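Local coordinates for putative NADPH-dependent oxidoreductase (PDB 3DB2), which probably uses a nicotinamide cofactor such as NADPH, bound in a Rossmann-type domain, to transfer hydride with a substrate not yet identified, at residues V147-V153 with K227-G232; I187-Q191 with R329-V334; P196-N202 with Q218-E224. All coordinates share one frame; numbering follows the deposited sequence.

Interaction 1. Residues V147-V153 with K227-G232; sequences VSSIEAV and KQAYLG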
loop_
_atom_site.group_PDB
_atom_site.type_symbol
_atom_site.label_atom_id
_atom_site.label_comp_id
_atom_site.label_asym_id
_atom_site.label_seq_id
_atom_site.Cartn_x
_atom_site.Cartn_y
_atom_site.Cartn_z
ATOM N N VAL C 147 -14.926 -5.361 -5.198
ATOM C CA VAL C 147 -13.547 -5.013 -4.867
ATOM C C VAL C 147 -12.755 -4.554 -6.077
ATOM O O VAL C 147 -12.768 -5.171 -7.142
ATOM C CB VAL C 147 -12.762 -6.206 -4.300
ATOM C CG1 VAL C 147 -11.292 -5.750 -4.102
ATOM C CG2 VAL C 147 -13.397 -6.709 -3.028
ATOM N N SER C 148 -12.017 -3.469 -5.905
ATOM C CA SER C 148 -11.132 -2.920 -6.924
ATOM C C SER C 148 -9.686 -3.345 -6.626
ATOM O O SER C 148 -9.031 -3.962 -7.456
ATOM C CB SER C 148 -11.156 -1.389 -7.009
ATOM O OG SER C 148 -11.258 -0.742 -5.747
ATOM N N SER C 149 -9.259 -3.001 -5.415
ATOM C CA SER C 149 -7.874 -3.272 -5.014
ATOM C C SER C 149 -7.789 -3.656 -3.529
ATOM O O SER C 149 -8.678 -3.410 -2.728
ATOM C CB SER C 149 -6.993 -2.066 -5.290
ATOM O OG SER C 149 -7.316 -0.942 -4.510
ATOM N N ILE C 150 -6.638 -4.259 -3.187
ATOM C CA ILE C 150 -6.315 -4.630 -1.823
ATOM C C ILE C 150 -4.869 -4.214 -1.541
ATOM O O ILE C 150 -4.038 -4.274 -2.426
ATOM C CB ILE C 150 -6.500 -6.126 -1.549
ATOM C CG1 ILE C 150 -7.960 -6.565 -1.592
ATOM C CG2 ILE C 150 -5.836 -6.533 -0.227
ATOM C CD1 ILE C 150 -8.092 -8.075 -1.520
ATOM N N GLU C 151 -4.603 -3.780 -0.299
ATOM C CA GLU C 151 -3.240 -3.497 0.122
ATOM C C GLU C 151 -2.925 -4.351 1.359
ATOM O O GLU C 151 -3.686 -4.238 2.309
ATOM C CB GLU C 151 -3.030 -2.025 0.488
ATOM C CG GLU C 151 -3.437 -1.111 -0.650
ATOM C CD GLU C 151 -3.841 0.267 -0.141
ATOM O OE1 GLU C 151 -4.061 0.457 1.075
ATOM O OE2 GLU C 151 -3.978 1.150 -1.022
ATOM N N ALA C 152 -1.898 -5.157 1.282
ATOM C CA ALA C 152 -1.533 -6.085 2.347
ATOM C C ALA C 152 -0.119 -5.748 2.807
ATOM O O ALA C 152 0.703 -5.369 1.962
ATOM C CB ALA C 152 -1.604 -7.521 1.869
ATOM N N VAL C 153 0.153 -5.850 4.101
ATOM C CA VAL C 153 1.495 -5.534 4.585
ATOM C C VAL C 153 1.881 -6.585 5.624
ATOM O O VAL C 153 1.033 -6.937 6.437
ATOM C CB VAL C 153 1.579 -4.151 5.239
ATOM C CG1 VAL C 153 2.941 -3.886 5.872
ATOM C CG2 VAL C 153 1.258 -3.069 4.210
ATOM N N LYS C 227 -8.628 -7.518 -11.057
ATOM C CA LYS C 227 -8.526 -6.837 -9.760
ATOM C C LYS C 227 -7.049 -6.660 -9.454
ATOM O O LYS C 227 -6.230 -7.324 -10.111
ATOM C CB LYS C 227 -9.258 -7.625 -8.701
ATOM C CG LYS C 227 -10.758 -7.756 -8.907
ATOM C CD LYS C 227 -11.391 -8.220 -7.587
ATOM C CE LYS C 227 -12.906 -8.264 -7.710
ATOM N NZ LYS C 227 -13.313 -9.230 -8.759
ATOM N N GLN C 228 -6.707 -5.799 -8.494
ATOM C CA GLN C 228 -5.301 -5.505 -8.260
ATOM C C GLN C 228 -4.933 -5.568 -6.783
ATOM O O GLN C 228 -5.819 -5.398 -5.946
ATOM C CB GLN C 228 -4.968 -4.101 -8.736
ATOM C CG GLN C 228 -5.084 -3.931 -10.228
ATOM C CD GLN C 228 -4.739 -2.563 -10.757
ATOM O OE1 GLN C 228 -5.412 -2.064 -11.672
ATOM N NE2 GLN C 228 -3.677 -1.954 -10.232
ATOM N N ALA C 229 -3.661 -5.799 -6.493
ATOM C CA ALA C 229 -3.219 -5.738 -5.097
ATOM C C ALA C 229 -1.771 -5.229 -5.009
ATOM O O ALA C 229 -1.001 -5.347 -5.954
ATOM C CB ALA C 229 -3.355 -7.064 -4.396
ATOM N N TYR C 230 -1.485 -4.665 -3.843
ATOM C CA TYR C 230 -0.196 -4.244 -3.342
ATOM C C TYR C 230 0.204 -5.137 -2.168
ATOM O O TYR C 230 -0.656 -5.375 -1.313
ATOM C CB TYR C 230 -0.261 -2.782 -2.888
ATOM C CG TYR C 230 0.864 -2.418 -1.953
ATOM C CD1 TYR C 230 2.170 -2.302 -2.432
ATOM C CD2 TYR C 230 0.623 -2.203 -0.602
ATOM C CE1 TYR C 230 3.186 -1.971 -1.554
ATOM C CE2 TYR C 230 1.648 -1.876 0.277
ATOM C CZ TYR C 230 2.923 -1.765 -0.229
ATOM O OH TYR C 230 3.986 -1.441 0.592
ATOM N N LEU C 231 1.460 -5.587 -2.154
ATOM C CA LEU C 231 1.994 -6.284 -0.994
ATOM C C LEU C 231 3.313 -5.646 -0.570
ATOM O O LEU C 231 4.243 -5.638 -1.366
ATOM C CB LEU C 231 2.190 -7.759 -1.304
ATOM C CG LEU C 231 2.955 -8.571 -0.249
ATOM C CD1 LEU C 231 2.234 -8.559 1.086
ATOM C CD2 LEU C 231 3.118 -9.998 -0.727
ATOM N N GLY C 232 3.392 -5.141 0.644
ATOM C CA GLY C 232 4.633 -4.626 1.213
ATOM C C GLY C 232 5.160 -5.628 2.219
ATOM O O GLY C 232 4.405 -6.111 3.059
#

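Interaction 2. Residues I187-Q191 with R329-V334; sequences IDNLQ and RNLAVV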
loop_
_atom_site.group_PDB
_atom_site.type_symbol
_atom_site.label_atom_id
_atom_site.label_comp_id
_atom_site.label_asym_id
_atom_site.label_seq_id
_atom_site.Cartn_x
_atom_site.Cartn_y
_atom_site.Cartn_z
ATOM N N ILE C 187 0.305 -13.449 0.489
ATOM C CA ILE C 187 0.018 -14.008 -0.820
ATOM C C ILE C 187 -1.100 -15.034 -0.792
ATOM O O ILE C 187 -2.024 -15.050 -1.635
ATOM C CB ILE C 187 1.295 -14.612 -1.441
ATOM C CG1 ILE C 187 2.311 -13.470 -1.656
ATOM C CG2 ILE C 187 0.998 -15.398 -2.699
ATOM C CD1 ILE C 187 3.664 -13.983 -2.072
ATOM N N ASP C 188 -1.089 -15.916 0.196
ATOM C CA ASP C 188 -2.187 -16.870 0.358
ATOM C C ASP C 188 -3.469 -16.114 0.717
ATOM O O ASP C 188 -4.502 -16.444 0.101
ATOM C CB ASP C 188 -1.872 -17.931 1.401
ATOM C CG ASP C 188 -2.988 -18.976 1.376
ATOM O OD1 ASP C 188 -3.062 -19.743 0.383
ATOM O OD2 ASP C 188 -3.765 -18.976 2.345
ATOM N N ASN C 189 -3.406 -15.160 1.643
ATOM C CA ASN C 189 -4.620 -14.400 1.940
ATOM C C ASN C 189 -5.184 -13.749 0.691
ATOM O O ASN C 189 -6.400 -13.735 0.497
ATOM C CB ASN C 189 -4.375 -13.341 3.022
ATOM C CG ASN C 189 -4.183 -13.998 4.378
ATOM O OD1 ASN C 189 -4.606 -15.133 4.590
ATOM N ND2 ASN C 189 -3.552 -13.245 5.270
ATOM N N LEU C 190 -4.335 -13.196 -0.157
ATOM C CA LEU C 190 -4.769 -12.467 -1.349
ATOM C C LEU C 190 -5.455 -13.358 -2.370
ATOM O O LEU C 190 -6.459 -13.012 -2.981
ATOM C CB LEU C 190 -3.562 -11.777 -2.003
ATOM C CG LEU C 190 -3.071 -10.530 -1.243
ATOM C CD1 LEU C 190 -1.694 -10.091 -1.726
ATOM C CD2 LEU C 190 -4.081 -9.409 -1.407
ATOM N N GLN C 191 -4.923 -14.562 -2.591
ATOM C CA GLN C 191 -5.559 -15.459 -3.561
ATOM C C GLN C 191 -6.746 -16.176 -2.938
ATOM O O GLN C 191 -7.674 -16.560 -3.642
ATOM C CB GLN C 191 -4.485 -16.393 -4.115
ATOM C CG GLN C 191 -3.447 -15.630 -4.947
ATOM C CD GLN C 191 -2.456 -16.520 -5.687
ATOM O OE1 GLN C 191 -2.386 -16.575 -6.908
ATOM N NE2 GLN C 191 -1.604 -17.242 -4.958
ATOM N N ARG C 329 1.093 -22.209 -6.272
ATOM C CA ARG C 329 0.759 -20.910 -6.831
ATOM C C ARG C 329 1.243 -19.790 -5.913
ATOM O O ARG C 329 1.636 -18.735 -6.392
ATOM C CB ARG C 329 -0.737 -20.741 -7.052
ATOM C CG ARG C 329 -1.238 -21.012 -8.457
ATOM C CD ARG C 329 -2.546 -20.291 -8.724
ATOM N NE ARG C 329 -2.623 -19.672 -10.040
ATOM C CZ ARG C 329 -2.265 -18.442 -10.374
ATOM N NH1 ARG C 329 -1.758 -17.603 -9.479
ATOM N NH2 ARG C 329 -2.418 -18.057 -11.638
ATOM N N ASN C 330 1.212 -20.044 -4.609
ATOM C CA ASN C 330 1.720 -19.030 -3.664
ATOM C C ASN C 330 3.215 -18.849 -3.821
ATOM O O ASN C 330 3.777 -17.739 -3.842
ATOM C CB ASN C 330 1.359 -19.416 -2.222
ATOM C CG ASN C 330 -0.125 -19.344 -1.925
ATOM O OD1 ASN C 330 -0.834 -18.661 -2.663
ATOM N ND2 ASN C 330 -0.531 -20.026 -0.859
ATOM N N LEU C 331 3.971 -19.941 -3.936
ATOM C CA LEU C 331 5.407 -19.849 -4.145
ATOM C C LEU C 331 5.762 -19.135 -5.454
ATOM O O LEU C 331 6.715 -18.378 -5.542
ATOM C CB LEU C 331 6.032 -21.237 -4.238
ATOM C CG LEU C 331 7.535 -21.332 -4.594
ATOM C CD1 LEU C 331 8.335 -20.572 -3.538
ATOM C CD2 LEU C 331 7.930 -22.800 -4.734
ATOM N N ALA C 332 4.974 -19.434 -6.485
ATOM C CA ALA C 332 5.154 -18.852 -7.812
ATOM C C ALA C 332 5.059 -17.328 -7.776
ATOM O O ALA C 332 5.765 -16.636 -8.504
ATOM C CB ALA C 332 4.109 -19.424 -8.757
ATOM N N VAL C 333 4.202 -16.775 -6.927
ATOM C CA VAL C 333 4.175 -15.319 -6.757
ATOM C C VAL C 333 5.524 -14.814 -6.256
ATOM O O VAL C 333 6.074 -13.821 -6.737
ATOM C CB VAL C 333 3.023 -14.904 -5.833
ATOM C CG1 VAL C 333 2.949 -13.428 -5.526
ATOM C CG2 VAL C 333 1.687 -15.307 -6.489
ATOM N N VAL C 334 6.084 -15.512 -5.251
ATOM C CA VAL C 334 7.370 -15.124 -4.695
ATOM C C VAL C 334 8.436 -15.242 -5.784
ATOM O O VAL C 334 9.253 -14.327 -5.917
ATOM C CB VAL C 334 7.734 -15.950 -3.445
ATOM C CG1 VAL C 334 9.138 -15.584 -2.950
ATOM C CG2 VAL C 334 6.745 -15.726 -2.304
#

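Interaction 3. Residues P196-N202 with Q218-E224; sequences PVARVFN and QTLLEFE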
loop_
_atom_site.group_PDB
_atom_site.type_symbol
_atom_site.label_atom_id
_atom_site.label_comp_id
_atom_site.label_asym_id
_atom_site.label_seq_id
_atom_site.Cartn_x
_atom_site.Cartn_y
_atom_site.Cartn_z
ATOM N N PRO C 196 -6.754 -16.371 -8.297
ATOM C CA PRO C 196 -5.368 -16.479 -8.742
ATOM C C PRO C 196 -4.763 -15.224 -9.356
ATOM O O PRO C 196 -5.294 -14.479 -10.188
ATOM C CB PRO C 196 -5.403 -17.589 -9.818
ATOM C CG PRO C 196 -6.815 -17.566 -10.294
ATOM C CD PRO C 196 -7.640 -17.229 -9.098
ATOM N N VAL C 197 -3.526 -14.963 -8.955
ATOM C CA VAL C 197 -2.727 -13.876 -9.503
ATOM C C VAL C 197 -2.314 -14.186 -10.932
ATOM O O VAL C 197 -1.965 -15.325 -11.234
ATOM C CB VAL C 197 -1.494 -13.653 -8.616
ATOM C CG1 VAL C 197 -0.568 -12.651 -9.283
ATOM C CG2 VAL C 197 -1.918 -13.198 -7.218
ATOM N N ALA C 198 -2.350 -13.192 -11.811
ATOM C CA ALA C 198 -1.895 -13.357 -13.185
ATOM C C ALA C 198 -0.464 -12.907 -13.411
ATOM O O ALA C 198 0.322 -13.492 -14.163
ATOM C CB ALA C 198 -2.814 -12.603 -14.139
ATOM N N ARG C 199 -0.068 -11.792 -12.828
ATOM C CA ARG C 199 1.242 -11.199 -13.024
ATOM C C ARG C 199 1.660 -10.365 -11.812
ATOM O O ARG C 199 0.847 -9.917 -10.973
ATOM C CB ARG C 199 1.319 -10.298 -14.261
ATOM C CG ARG C 199 0.405 -9.071 -14.231
ATOM C CD ARG C 199 0.394 -8.404 -15.628
ATOM N NE ARG C 199 -0.112 -9.440 -16.551
ATOM C CZ ARG C 199 -1.385 -9.736 -16.672
ATOM N NH1 ARG C 199 -2.338 -9.085 -15.999
ATOM N NH2 ARG C 199 -1.648 -10.724 -17.531
ATOM N N VAL C 200 2.971 -10.156 -11.695
ATOM C CA VAL C 200 3.678 -9.566 -10.592
ATOM C C VAL C 200 4.681 -8.508 -11.038
ATOM O O VAL C 200 5.341 -8.770 -12.046
ATOM C CB VAL C 200 4.481 -10.663 -9.835
ATOM C CG1 VAL C 200 5.164 -10.109 -8.595
ATOM C CG2 VAL C 200 3.580 -11.830 -9.464
ATOM N N PHE C 201 4.819 -7.421 -10.285
ATOM C CA PHE C 201 5.953 -6.512 -10.440
ATOM C C PHE C 201 6.497 -6.252 -9.022
ATOM O O PHE C 201 5.746 -6.014 -8.081
ATOM C CB PHE C 201 5.650 -5.222 -11.205
ATOM C CG PHE C 201 6.903 -4.373 -11.349
ATOM C CD1 PHE C 201 7.723 -4.586 -12.454
ATOM C CD2 PHE C 201 7.305 -3.415 -10.435
ATOM C CE1 PHE C 201 8.903 -3.870 -12.611
ATOM C CE2 PHE C 201 8.469 -2.686 -10.595
ATOM C CZ PHE C 201 9.270 -2.917 -11.693
ATOM N N ASN C 202 7.821 -6.238 -8.883
ATOM C CA ASN C 202 8.374 -5.910 -7.565
ATOM C C ASN C 202 9.561 -4.954 -7.655
ATOM O O ASN C 202 10.402 -5.109 -8.536
ATOM C CB ASN C 202 8.826 -7.183 -6.844
ATOM C CG ASN C 202 9.245 -7.018 -5.417
ATOM O OD1 ASN C 202 8.477 -6.672 -4.522
ATOM N ND2 ASN C 202 10.496 -7.288 -5.079
ATOM N N GLN C 218 8.257 -3.933 -2.248
ATOM C CA GLN C 218 6.901 -3.486 -2.563
ATOM C C GLN C 218 6.532 -4.202 -3.871
ATOM O O GLN C 218 7.214 -4.056 -4.871
ATOM C CB GLN C 218 6.832 -1.992 -2.668
ATOM C CG GLN C 218 6.941 -1.350 -1.288
ATOM C CD GLN C 218 6.710 0.140 -1.264
ATOM O OE1 GLN C 218 7.282 0.849 -2.098
ATOM N NE2 GLN C 218 5.891 0.659 -0.357
ATOM N N THR C 219 5.427 -4.934 -3.825
ATOM C CA THR C 219 5.044 -5.808 -4.921
ATOM C C THR C 219 3.633 -5.429 -5.399
ATOM O O THR C 219 2.782 -5.300 -4.500
ATOM C CB THR C 219 5.017 -7.283 -4.485
ATOM O OG1 THR C 219 6.276 -7.563 -3.876
ATOM C CG2 THR C 219 4.824 -8.166 -5.700
ATOM N N LEU C 220 3.502 -5.306 -6.703
ATOM C CA LEU C 220 2.185 -5.162 -7.320
ATOM C C LEU C 220 1.782 -6.488 -7.985
ATOM O O LEU C 220 2.568 -7.192 -8.599
ATOM C CB LEU C 220 2.163 -4.056 -8.359
ATOM C CG LEU C 220 2.528 -2.669 -7.842
ATOM C CD1 LEU C 220 2.331 -1.654 -8.976
ATOM C CD2 LEU C 220 1.739 -2.285 -6.608
ATOM N N LEU C 221 0.513 -6.798 -7.869
ATOM C CA LEU C 221 -0.150 -7.949 -8.438
ATOM C C LEU C 221 -1.360 -7.527 -9.264
ATOM O O LEU C 221 -2.099 -6.621 -8.904
ATOM C CB LEU C 221 -0.599 -8.908 -7.327
ATOM C CG LEU C 221 0.421 -9.125 -6.200
ATOM C CD1 LEU C 221 -0.268 -9.130 -4.847
ATOM C CD2 LEU C 221 1.174 -10.419 -6.421
ATOM N N GLU C 222 -1.570 -8.191 -10.389
ATOM C CA GLU C 222 -2.824 -8.113 -11.142
ATOM C C GLU C 222 -3.416 -9.524 -11.151
ATOM O O GLU C 222 -2.652 -10.462 -11.441
ATOM C CB GLU C 222 -2.681 -7.659 -12.573
ATOM C CG GLU C 222 -2.329 -6.199 -12.737
ATOM C CD GLU C 222 -2.696 -5.708 -14.135
ATOM O OE1 GLU C 222 -2.308 -6.345 -15.130
ATOM O OE2 GLU C 222 -3.369 -4.665 -14.221
ATOM N N PHE C 223 -4.688 -9.632 -10.855
ATOM C CA PHE C 223 -5.409 -10.893 -10.755
ATOM C C PHE C 223 -5.916 -11.335 -12.132
ATOM O O PHE C 223 -5.957 -10.521 -13.049
ATOM C CB PHE C 223 -6.580 -10.802 -9.748
ATOM C CG PHE C 223 -5.950 -10.800 -8.341
ATOM C CD1 PHE C 223 -5.562 -9.604 -7.770
ATOM C CD2 PHE C 223 -5.761 -11.984 -7.677
ATOM C CE1 PHE C 223 -4.953 -9.574 -6.522
ATOM C CE2 PHE C 223 -5.118 -11.973 -6.434
ATOM C CZ PHE C 223 -4.700 -10.777 -5.884
ATOM N N GLU C 224 -6.274 -12.611 -12.250
ATOM C CA GLU C 224 -6.764 -13.108 -13.537
ATOM C C GLU C 224 -8.056 -12.403 -13.936
ATOM O O GLU C 224 -8.346 -12.253 -15.122
ATOM C CB GLU C 224 -6.933 -14.632 -13.449
ATOM C CG GLU C 224 -5.786 -15.412 -14.062
ATOM C CD GLU C 224 -4.947 -16.193 -13.075
ATOM O OE1 GLU C 224 -4.824 -17.422 -13.297
ATOM O OE2 GLU C 224 -4.436 -15.577 -12.111
HETATM O O HOH W 1 -5.195 -9.955 -15.578
#

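Interaction 1. Residues V147-V153 with K227-G232
Tyr230 lies beside Glu151 where two neighbouring parallel strands run through the mixed sheet of the GFO/IDH/MocA C-terminal domain. Five backbone hydrogen bonds, donated in turn from each strand, run from Gln228 N-Ser148 O to Gly232 N-Ala152 O. Tyr230 N-Ile150 O and Ala152 N-Tyr230 O are both 2.9 Å. The two faces differ in relief. On one, Ile150, Ala152, Ala229 and Leu231 form an apolar surface that helix 183-194 covers. The small Ala152 leaves room for Leu231 to lean in, and Ala152 CB meets Leu231 CD1 at 4.1 Å. On the other face the Tyr230 ring fills the hollow that Gly232 leaves. A CB on Gly232 would run into Tyr230 OH. With CG anti to N (chi1 161°), the ring lies along its own strand. Glu151 CB meets the ring edge in plane, 3.8 Å from Tyr230 CD2. Glu151 OE1 turns to Tyr246 and Asn244 of the same chain. Tyr230 OH bonds Gln218 and also Glu151 OE2 of the second subunit, and reciprocally, which makes this face part of the dimer contact. At the start, the Lys227 chain passes alongside Val147 before its amine reaches Asp225. Lys227 CE rests 3.1 Å from Val147 O.

Interaction 2. Residues I187-Q191 with R329-V334
Gln191 OE1 is gripped by two donors, Arg329 NH1 across the contact and the backbone N of Val197. The Arg329 bond is 2.8 Å from NH1 to OE1 but weak, with an angle of 118° at the hydrogen, and tentative, since it holds for one of two conformers. Arg329 NH2 bonds Val197 O and forms a salt bridge with Glu224. The same amide reaches Asn330 too: Gln191 NE2 lies 2.8 Å from Asn330 OD1, again a weak bond. Asn330 ND2 donates a much straighter bond to Asp188 OD1, also 2.8 Å, on the anti side of the carboxylate. Asp188 CG is anti to its backbone N (chi1 -173°), which puts OD1 within reach. Both ends of the Asn330 amide are used, consistent with this orientation. Asp188 OD2 forms a salt bridge with Arg127. Beside this polar row, Ile187 and Val333 reach tip to tip, with Ile187 CD1 3.6 Å from Val333 CG1. Val334 CG2 comes within 3.5 Å of Ile187 CD1. The helical segments cross at 118°, their axes 9.8 Å apart. Helix 183-194 meets the sheet through Leu190 on Leu221, Val333 of helix 324-343 also touches Leu221, and helix 349-353 packs on Arg329 and Ala332.

Interaction 3. Residues P196-N202 with Q218-E224
Arg199 places CG between its backbone N and carbonyl carbon (chi1 63°) and bends again at chi3, which brings NH1 to Glu222 OE1, with Ala198 CB against one face of the guanidinium. Glu222 CG is anti to its carbonyl carbon, and the chain extends to meet it. Arg199 NH1 and Glu222 OE1 form a salt bridge of 2.9 Å. The nitrogen meets the oxygen on its anti side, well out of the carboxylate plane, and the guanidinium and carboxylate planes are 72° apart. Arg199 NH1 also donates to a water, 3.0 Å away, which in turn donates to Phe223 O. Arg199 NH2 pairs with Glu348, and Glu222 OE2 with Lys205 of the second subunit. An alanine in place of Arg199 would remove the guanidinium, so Glu222 OE1 and Glu348 would probably lose their charge partner and the water one of its holds.

On the opposite face, in the conformers described, Val200 and Leu221 lie side by side, and Val197 CG1 reaches Leu221 CD2 at 4.0 Å. Val197 CG2 also packs on the Phe223 ring, 3.5 Å from CE2. Helices 183-194 and 349-353 press on this side. Near the far end, Thr219 OG1 lies 2.5 Å from Asn202 OD1, shorter than a normal bond, so its exact length is doubtful.

Regular antiparallel pairing holds from Asn202 and Thr219 to Arg199 and Glu222. There Glu222 O accepts from both Ala198 N, at 2.8 Å, and Arg199 N, at 3.2 Å. This is a classic beta bulge, set in the beta hairpin of strands 197-205 and 216-223.

From the N terminus, the chain first passes through the Rossmann-type domain. Strand 147-155 then enters the mixed sheet and pairs with strand 228-234, with which interaction 1 closes its loop. Helix 183-194 lies inside that loop but meets helix 324-343 far beyond it. Interaction 2 closes this long loop, so interactions 1 and 2 cross. Interaction 3 closes the short hairpin loop that follows the helix and is nested within both others. Strand 216-223 pairs with strand 228-234, joining interactions 1 and 3 in one sheet. Val197 ties interaction 3 to Gln191 and Arg329 of interaction 2. Leu190 packs on Ile150 and Ala229, bringing the helix layer onto interaction 1.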